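Local structure of glutaredoxin related protein (4MNN) at residues L49-T61 with P73-V85. The protein is a thioredoxin-fold protein of the glutaredoxin family that probably acts as an atypical protein disulfide oxidoreductase in thiol redox exchange. Sequence-based numbering, arbitrary orientation.
Sequences LVKVKRGDRVYYT and PFLNSLVRISNNV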
ATOM      1  N   LEU A  49       6.139  -5.056  -7.745  1.00 17.85           N
ATOM      2  CA  LEU A  49       5.312  -5.074  -6.558  1.00 18.12           C
ATOM      3  C   LEU A  49       6.157  -4.699  -5.378  1.00 17.80           C
ATOM      4  O   LEU A  49       7.388  -4.742  -5.450  1.00 17.17           O
ATOM      5  CB  LEU A  49       4.594  -6.414  -6.331  1.00 21.86           C
ATOM      6  CG  LEU A  49       5.007  -7.720  -5.628  1.00 25.90           C
ATOM      7  CD1 LEU A  49       5.301  -8.732  -6.706  1.00 27.73           C
ATOM      8  CD2 LEU A  49       6.113  -7.532  -4.598  1.00 26.50           C
ATOM      9  N   VAL A  50       5.509  -4.297  -4.292  0.50 15.85           N
ATOM     10  CA  VAL A  50       6.215  -3.963  -3.067  0.50 15.52           C
ATOM     11  C   VAL A  50       5.335  -4.381  -1.903  0.50 16.37           C
ATOM     12  O   VAL A  50       4.145  -4.066  -1.866  0.50 16.46           O
ATOM     13  CB  VAL A  50       6.554  -2.447  -2.948  0.50 15.62           C
ATOM     14  CG1 VAL A  50       5.299  -1.625  -2.867  0.50 14.24           C
ATOM     15  CG2 VAL A  50       7.435  -2.214  -1.706  0.50 14.41           C
ATOM     16  N   LYS A  51       5.934  -5.125  -0.976  1.00 16.96           N
ATOM     17  CA  LYS A  51       5.263  -5.644   0.219  1.00 18.03           C
ATOM     18  C   LYS A  51       5.853  -4.920   1.411  1.00 17.58           C
ATOM     19  O   LYS A  51       7.093  -4.766   1.512  1.00 17.97           O
ATOM     20  CB  LYS A  51       5.514  -7.139   0.412  1.00 20.40           C
ATOM     21  CG  LYS A  51       4.793  -7.986  -0.588  1.00 25.23           C
ATOM     22  CD  LYS A  51       5.048  -9.463  -0.334  1.00 28.49           C
ATOM     23  CE  LYS A  51       3.940 -10.294  -0.953  1.00 33.24           C
ATOM     24  NZ  LYS A  51       4.414 -11.708  -1.140  1.00 37.08           N
ATOM     25  N   VAL A  52       4.988  -4.498   2.328  1.00 16.82           N
ATOM     26  CA  VAL A  52       5.461  -3.760   3.496  1.00 16.43           C
ATOM     27  C   VAL A  52       5.217  -4.662   4.689  1.00 17.37           C
ATOM     28  O   VAL A  52       4.107  -5.106   4.889  1.00 15.09           O
ATOM     29  CB  VAL A  52       4.694  -2.455   3.618  1.00 18.78           C
ATOM     30  CG1 VAL A  52       5.005  -1.776   4.962  1.00 16.76           C
ATOM     31  CG2 VAL A  52       5.107  -1.538   2.429  1.00 17.54           C
ATOM     32  N   LYS A  53       6.283  -4.931   5.451  1.00 17.30           N
ATOM     33  CA  LYS A  53       6.233  -5.817   6.608  1.00 18.54           C
ATOM     34  C   LYS A  53       6.919  -5.240   7.824  1.00 21.00           C
ATOM     35  O   LYS A  53       7.658  -4.248   7.758  1.00 19.40           O
ATOM     36  CB  LYS A  53       6.967  -7.133   6.286  1.00 18.92           C
ATOM     37  CG  LYS A  53       6.498  -7.805   4.999  1.00 20.46           C
ATOM     38  CD  LYS A  53       7.392  -9.008   4.638  1.00 23.30           C
ATOM     39  CE  LYS A  53       7.501  -9.991   5.826  1.00 26.83           C
ATOM     40  NZ  LYS A  53       8.275 -11.218   5.396  1.00 29.41           N
ATOM     41  N   ARG A  54       6.644  -5.873   8.951  1.00 23.04           N
ATOM     42  CA  ARG A  54       7.296  -5.520  10.206  1.00 26.06           C
ATOM     43  C   ARG A  54       7.354  -6.926  10.788  1.00 27.13           C
ATOM     44  O   ARG A  54       6.323  -7.531  11.090  1.00 26.07           O
ATOM     45  CB  ARG A  54       6.452  -4.545  11.032  1.00 27.16           C
ATOM     46  CG  ARG A  54       7.239  -3.922  12.167  1.00 32.65           C
ATOM     47  CD  ARG A  54       6.473  -2.883  12.988  1.00 34.97           C
ATOM     48  NE  ARG A  54       7.128  -2.731  14.288  1.00 39.21           N
ATOM     49  CZ  ARG A  54       6.998  -1.684  15.107  1.00 41.14           C
ATOM     50  NH1 ARG A  54       6.223  -0.645  14.781  1.00 39.58           N
ATOM     51  NH2 ARG A  54       7.659  -1.680  16.266  1.00 41.80           N
ATOM     52  N   GLY A  55       8.569  -7.466  10.878  1.00 27.72           N
ATOM     53  CA  GLY A  55       8.726  -8.834  11.336  1.00 27.68           C
ATOM     54  C   GLY A  55       8.103  -9.760  10.306  1.00 27.89           C
ATOM     55  O   GLY A  55       8.286  -9.572   9.100  1.00 28.93           O
ATOM     56  N   ASP A  56       7.350 -10.763  10.746  1.00 26.73           N
ATOM     57  CA  ASP A  56       6.721 -11.677   9.791  1.00 26.59           C
ATOM     58  C   ASP A  56       5.384 -11.127   9.301  1.00 24.55           C
ATOM     59  O   ASP A  56       4.752 -11.722   8.427  1.00 23.63           O
ATOM     60  CB  ASP A  56       6.425 -13.040  10.436  1.00 31.51           C
ATOM     61  CG  ASP A  56       7.670 -13.850  10.694  1.00 36.60           C
ATOM     62  OD1 ASP A  56       8.556 -13.854   9.809  1.00 37.94           O
ATOM     63  OD2 ASP A  56       7.745 -14.492  11.775  1.00 38.96           O
ATOM     64  N   ARG A  57       4.927 -10.013   9.867  1.00 22.09           N
ATOM     65  CA  ARG A  57       3.610  -9.511   9.450  1.00 21.30           C
ATOM     66  C   ARG A  57       3.596  -8.694   8.162  1.00 20.55           C
ATOM     67  O   ARG A  57       4.322  -7.725   8.059  1.00 21.24           O
ATOM     68  CB  ARG A  57       2.981  -8.662  10.549  1.00 20.01           C
ATOM     69  CG  ARG A  57       1.641  -8.033  10.154  1.00 19.18           C
ATOM     70  CD  ARG A  57       0.990  -7.401  11.406  1.00 21.74           C
ATOM     71  NE  ARG A  57      -0.210  -6.616  11.068  1.00 20.00           N
ATOM     72  CZ  ARG A  57      -0.929  -5.920  11.944  1.00 22.73           C
ATOM     73  NH1 ARG A  57      -0.576  -5.897  13.225  1.00 20.70           N
ATOM     74  NH2 ARG A  57      -2.010  -5.259  11.545  1.00 20.58           N
ATOM     75  N   VAL A  58       2.739  -9.074   7.215  1.00 19.80           N
ATOM     76  CA  VAL A  58       2.594  -8.327   5.951  1.00 19.73           C
ATOM     77  C   VAL A  58       1.401  -7.375   6.113  1.00 18.75           C
ATOM     78  O   VAL A  58       0.265  -7.811   6.327  1.00 20.84           O
ATOM     79  CB  VAL A  58       2.316  -9.275   4.744  1.00 21.63           C
ATOM     80  CG1 VAL A  58       2.090  -8.451   3.454  1.00 19.63           C
ATOM     81  CG2 VAL A  58       3.498 -10.257   4.551  1.00 19.75           C
ATOM     82  N   TYR A  59       1.664  -6.072   6.056  1.00 16.86           N
ATOM     83  CA  TYR A  59       0.618  -5.079   6.179  1.00 14.19           C
ATOM     84  C   TYR A  59      -0.155  -4.937   4.897  1.00 15.34           C
ATOM     85  O   TYR A  59      -1.379  -4.799   4.916  1.00 15.80           O
ATOM     86  CB  TYR A  59       1.213  -3.743   6.608  1.00 17.01           C
ATOM     87  CG  TYR A  59       1.610  -3.778   8.065  1.00 17.42           C
ATOM     88  CD1 TYR A  59       2.786  -4.406   8.469  1.00 17.36           C
ATOM     89  CD2 TYR A  59       0.767  -3.240   9.047  1.00 18.19           C
ATOM     90  CE1 TYR A  59       3.128  -4.512   9.839  1.00 19.82           C
ATOM     91  CE2 TYR A  59       1.096  -3.337  10.409  1.00 19.72           C
ATOM     92  CZ  TYR A  59       2.278  -3.976  10.787  1.00 19.53           C
ATOM     93  OH  TYR A  59       2.626  -4.071  12.131  1.00 21.16           O
ATOM     94  N   TYR A  60       0.552  -4.974   3.775  1.00 13.72           N
ATOM     95  CA  TYR A  60      -0.126  -4.937   2.486  1.00 13.72           C
ATOM     96  C   TYR A  60       0.867  -5.166   1.373  1.00 14.50           C
ATOM     97  O   TYR A  60       2.083  -5.160   1.595  1.00 14.65           O
ATOM     98  CB  TYR A  60      -0.831  -3.577   2.296  1.00 15.34           C
ATOM     99  CG  TYR A  60       0.102  -2.384   2.284  1.00 16.63           C
ATOM    100  CD1 TYR A  60       0.814  -2.044   1.135  1.00 17.93           C
ATOM    101  CD2 TYR A  60       0.288  -1.603   3.432  1.00 17.31           C
ATOM    102  CE1 TYR A  60       1.686  -0.949   1.126  1.00 18.46           C
ATOM    103  CE2 TYR A  60       1.179  -0.504   3.439  1.00 16.85           C
ATOM    104  CZ  TYR A  60       1.864  -0.186   2.292  1.00 19.25           C
ATOM    105  OH  TYR A  60       2.764   0.883   2.244  1.00 20.60           O
ATOM    106  N   THR A  61       0.338  -5.370   0.172  1.00 14.90           N
ATOM    107  CA  THR A  61       1.155  -5.515  -1.026  1.00 14.24           C
ATOM    108  C   THR A  61       0.557  -4.499  -1.990  1.00 15.44           C
ATOM    109  O   THR A  61      -0.677  -4.410  -2.119  1.00 15.91           O
ATOM    110  CB  THR A  61       0.995  -6.872  -1.731  1.00 15.67           C
ATOM    111  OG1 THR A  61       1.427  -7.914  -0.869  1.00 20.39           O
ATOM    112  CG2 THR A  61       1.868  -6.912  -3.010  1.00 16.00           C
ATOM    113  N   PRO A  73       1.408   8.998   0.270  1.00 19.33           N
ATOM    114  CA  PRO A  73       0.664   8.101   1.162  1.00 18.16           C
ATOM    115  C   PRO A  73       1.522   6.882   1.517  1.00 17.95           C
ATOM    116  O   PRO A  73       1.497   6.402   2.633  1.00 17.18           O
ATOM    117  CB  PRO A  73      -0.545   7.680   0.339  1.00 20.07           C
ATOM    118  CG  PRO A  73      -0.718   8.766  -0.626  1.00 21.20           C
ATOM    119  CD  PRO A  73       0.643   9.294  -0.954  1.00 19.62           C
ATOM    120  N   PHE A  74       2.297   6.398   0.553  1.00 17.79           N
ATOM    121  CA  PHE A  74       3.133   5.216   0.784  1.00 17.71           C
ATOM    122  C   PHE A  74       4.191   5.501   1.869  1.00 17.06           C
ATOM    123  O   PHE A  74       4.335   4.737   2.828  1.00 17.51           O
ATOM    124  CB  PHE A  74       3.792   4.798  -0.548  1.00 18.65           C
ATOM    125  CG  PHE A  74       4.774   3.661  -0.409  1.00 18.87           C
ATOM    126  CD1 PHE A  74       4.328   2.360  -0.162  1.00 20.12           C
ATOM    127  CD2 PHE A  74       6.135   3.892  -0.525  1.00 18.07           C
ATOM    128  CE1 PHE A  74       5.249   1.295  -0.033  1.00 18.04           C
ATOM    129  CE2 PHE A  74       7.064   2.827  -0.393  1.00 19.04           C
ATOM    130  CZ  PHE A  74       6.603   1.536  -0.146  1.00 18.23           C
ATOM    131  N   LEU A  75       4.904   6.614   1.741  1.00 15.03           N
ATOM    132  CA  LEU A  75       5.895   6.997   2.742  1.00 17.49           C
ATOM    133  C   LEU A  75       5.229   7.232   4.085  1.00 16.02           C
ATOM    134  O   LEU A  75       5.776   6.869   5.121  1.00 17.45           O
ATOM    135  CB  LEU A  75       6.633   8.283   2.324  1.00 16.06           C
ATOM    136  CG  LEU A  75       7.564   8.090   1.137  1.00 20.87           C
ATOM    137  CD1 LEU A  75       8.101   9.419   0.708  1.00 19.65           C
ATOM    138  CD2 LEU A  75       8.670   7.097   1.510  1.00 17.46           C
ATOM    139  N   ASN A  76       4.057   7.853   4.086  1.00 16.86           N
ATOM    140  CA  ASN A  76       3.356   8.073   5.336  1.00 18.88           C
ATOM    141  C   ASN A  76       3.024   6.755   6.017  1.00 17.28           C
ATOM    142  O   ASN A  76       3.048   6.654   7.253  1.00 15.64           O
ATOM    143  CB  ASN A  76       2.039   8.797   5.095  1.00 24.38           C
ATOM    144  CG  ASN A  76       2.080  10.236   5.510  1.00 29.33           C
ATOM    145  OD1 ASN A  76       3.060  10.920   5.293  1.00 32.53           O
ATOM    146  ND2 ASN A  76       0.977  10.719   6.074  1.00 33.99           N
ATOM    147  N   SER A  77       2.658   5.749   5.234  1.00 14.21           N
ATOM    148  CA  SER A  77       2.299   4.491   5.847  1.00 14.50           C
ATOM    149  C   SER A  77       3.507   3.866   6.485  1.00 14.23           C
ATOM    150  O   SER A  77       3.400   3.213   7.516  1.00 16.22           O
ATOM    151  CB  SER A  77       1.689   3.492   4.843  1.00 13.70           C
ATOM    152  OG  SER A  77       2.642   3.004   3.898  1.00 16.83           O
ATOM    153  N   LEU A  78       4.675   4.014   5.863  1.00 13.86           N
ATOM    154  CA  LEU A  78       5.875   3.420   6.458  1.00 14.46           C
ATOM    155  C   LEU A  78       6.131   4.004   7.857  1.00 15.98           C
ATOM    156  O   LEU A  78       6.453   3.285   8.813  1.00 13.72           O
ATOM    157  CB  LEU A  78       7.078   3.719   5.560  1.00 14.93           C
ATOM    158  CG  LEU A  78       7.536   2.645   4.537  1.00 20.95           C
ATOM    159  CD1 LEU A  78       6.461   1.717   4.144  1.00 15.17           C
ATOM    160  CD2 LEU A  78       8.201   3.320   3.344  1.00 18.99           C
ATOM    161  N   VAL A  79       6.029   5.322   7.952  1.00 15.72           N
ATOM    162  CA  VAL A  79       6.269   5.986   9.233  1.00 16.56           C
ATOM    163  C   VAL A  79       5.219   5.576  10.265  1.00 17.54           C
ATOM    164  O   VAL A  79       5.551   5.301  11.412  1.00 17.88           O
ATOM    165  CB  VAL A  79       6.255   7.517   9.031  1.00 18.53           C
ATOM    166  CG1 VAL A  79       6.385   8.250  10.396  1.00 21.05           C
ATOM    167  CG2 VAL A  79       7.377   7.906   8.063  1.00 18.52           C
ATOM    168  N   ARG A  80       3.945   5.542   9.865  1.00 17.96           N
ATOM    169  CA  ARG A  80       2.880   5.179  10.808  1.00 17.75           C
ATOM    170  C   ARG A  80       3.045   3.754  11.313  1.00 18.43           C
ATOM    171  O   ARG A  80       2.922   3.490  12.511  1.00 18.43           O
ATOM    172  CB  ARG A  80       1.495   5.342  10.164  1.00 18.05           C
ATOM    173  CG  ARG A  80       1.082   6.767   9.821  1.00 21.19           C
ATOM    174  CD  ARG A  80      -0.466   6.920   9.904  1.00 23.64           C
ATOM    175  NE  ARG A  80      -0.830   8.324   9.756  1.00 26.53           N
ATOM    176  CZ  ARG A  80      -1.166   8.899   8.604  1.00 27.78           C
ATOM    177  NH1 ARG A  80      -1.208   8.179   7.476  1.00 26.04           N
ATOM    178  NH2 ARG A  80      -1.402  10.210   8.570  1.00 28.58           N
ATOM    179  N   ILE A  81       3.342   2.836  10.396  1.00 17.70           N
ATOM    180  CA  ILE A  81       3.527   1.448  10.773  1.00 18.68           C
ATOM    181  C   ILE A  81       4.774   1.297  11.684  1.00 20.01           C
ATOM    182  O   ILE A  81       4.724   0.595  12.701  1.00 19.96           O
ATOM    183  CB  ILE A  81       3.661   0.564   9.504  1.00 17.72           C
ATOM    184  CG1 ILE A  81       2.304   0.465   8.810  1.00 15.27           C
ATOM    185  CG2 ILE A  81       4.132  -0.855   9.855  1.00 19.14           C
ATOM    186  CD1 ILE A  81       2.416   0.004   7.348  1.00 16.18           C
ATOM    187  N   SER A  82       5.863   1.973  11.337  0.50 20.02           N
ATOM    188  CA  SER A  82       7.084   1.849  12.124  0.50 20.34           C
ATOM    189  C   SER A  82       6.947   2.411  13.545  0.50 21.03           C
ATOM    190  O   SER A  82       7.595   1.921  14.473  0.50 20.87           O
ATOM    191  CB  SER A  82       8.243   2.537  11.406  0.50 20.27           C
ATOM    192  OG  SER A  82       9.461   2.277  12.080  0.50 19.60           O
ATOM    193  N   ASN A  83       6.109   3.432  13.703  1.00 21.40           N
ATOM    194  CA  ASN A  83       5.872   4.070  15.008  1.00 23.88           C
ATOM    195  C   ASN A  83       4.627   3.503  15.690  1.00 25.02           C
ATOM    196  O   ASN A  83       4.329   3.823  16.850  1.00 24.11           O
ATOM    197  CB  ASN A  83       5.692   5.573  14.841  1.00 23.60           C
ATOM    198  CG  ASN A  83       6.992   6.285  14.541  1.00 27.22           C
ATOM    199  OD1 ASN A  83       6.997   7.338  13.924  1.00 29.80           O
ATOM    200  ND2 ASN A  83       8.097   5.717  14.984  1.00 23.38           N
ATOM    201  N   ASN A  84       3.911   2.643  14.978  1.00 26.12           N
ATOM    202  CA  ASN A  84       2.692   2.031  15.510  1.00 27.50           C
ATOM    203  C   ASN A  84       1.673   3.089  15.905  1.00 27.95           C
ATOM    204  O   ASN A  84       1.067   3.040  16.994  1.00 29.53           O
ATOM    205  CB  ASN A  84       3.002   1.127  16.703  1.00 30.44           C
ATOM    206  CG  ASN A  84       1.782   0.336  17.155  1.00 33.61           C
ATOM    207  OD1 ASN A  84       0.889   0.058  16.350  1.00 34.72           O
ATOM    208  ND2 ASN A  84       1.739  -0.039  18.436  1.00 34.11           N
ATOM    209  N   VAL A  85       1.494   4.066  15.025  1.00 26.32           N
ATOM    210  CA  VAL A  85       0.510   5.103  15.251  1.00 27.71           C
ATOM    211  C   VAL A  85      -0.539   5.125  14.133  1.00 27.36           C
ATOM    212  O   VAL A  85      -0.232   4.883  12.976  1.00 26.47           O
ATOM    213  CB  VAL A  85       1.149   6.494  15.335  1.00 28.61           C
ATOM    214  CG1 VAL A  85       1.649   6.947  13.980  1.00 29.18           C
ATOM    215  CG2 VAL A  85       0.125   7.484  15.860  1.00 30.54           C
TER
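With CG anti to the backbone N (chi1 -167°) and the chain extended from there to NE, R54 reaches the C-terminal end of helix 73-83, where NH1 donates to I81 O at 2.8 Å. That oxygen lies in the guanidinium plane and the donor in the carbonyl plane, although the N-H...O angle is a bent 141°. Y60 CG lies between the backbone N and the carbonyl carbon, which directs OH at the helix: it donates to S77 OG over 2.7 Å, and S77 OG in turn donates a hydrogen bond to F74 O at 2.6 Å. F74 O also accepts the helical bond from L78 N. The same Y60 OH sits 3.2 Å from F74 CD1. Between these polar ends, I81 CG2 stands 3.8 Å from the centroid of the Y59 ring, 12° off the normal, a CH-pi contact; R57 NE lies over the rim of the opposite face. V52 CG1 meets I81 CD1, CG2 lies 3.8 Å from F74 CE1, and both methyls touch L78 CD1. Replacing R54 with an alanine would probably cost I81 O its side-chain donor and remove the salt bridge that R54 NE makes with D18. The hairpin thus packs on helix 73-83 in the first thioredoxin-like unit through an apolar centre, the buried hydroxyls of Y60 and S77 linked in a hydrogen-bond chain that ends on F74 O, while the R54 cation should suit the carbonyl-rich end of the helix, closed by a Schellman motif at N84.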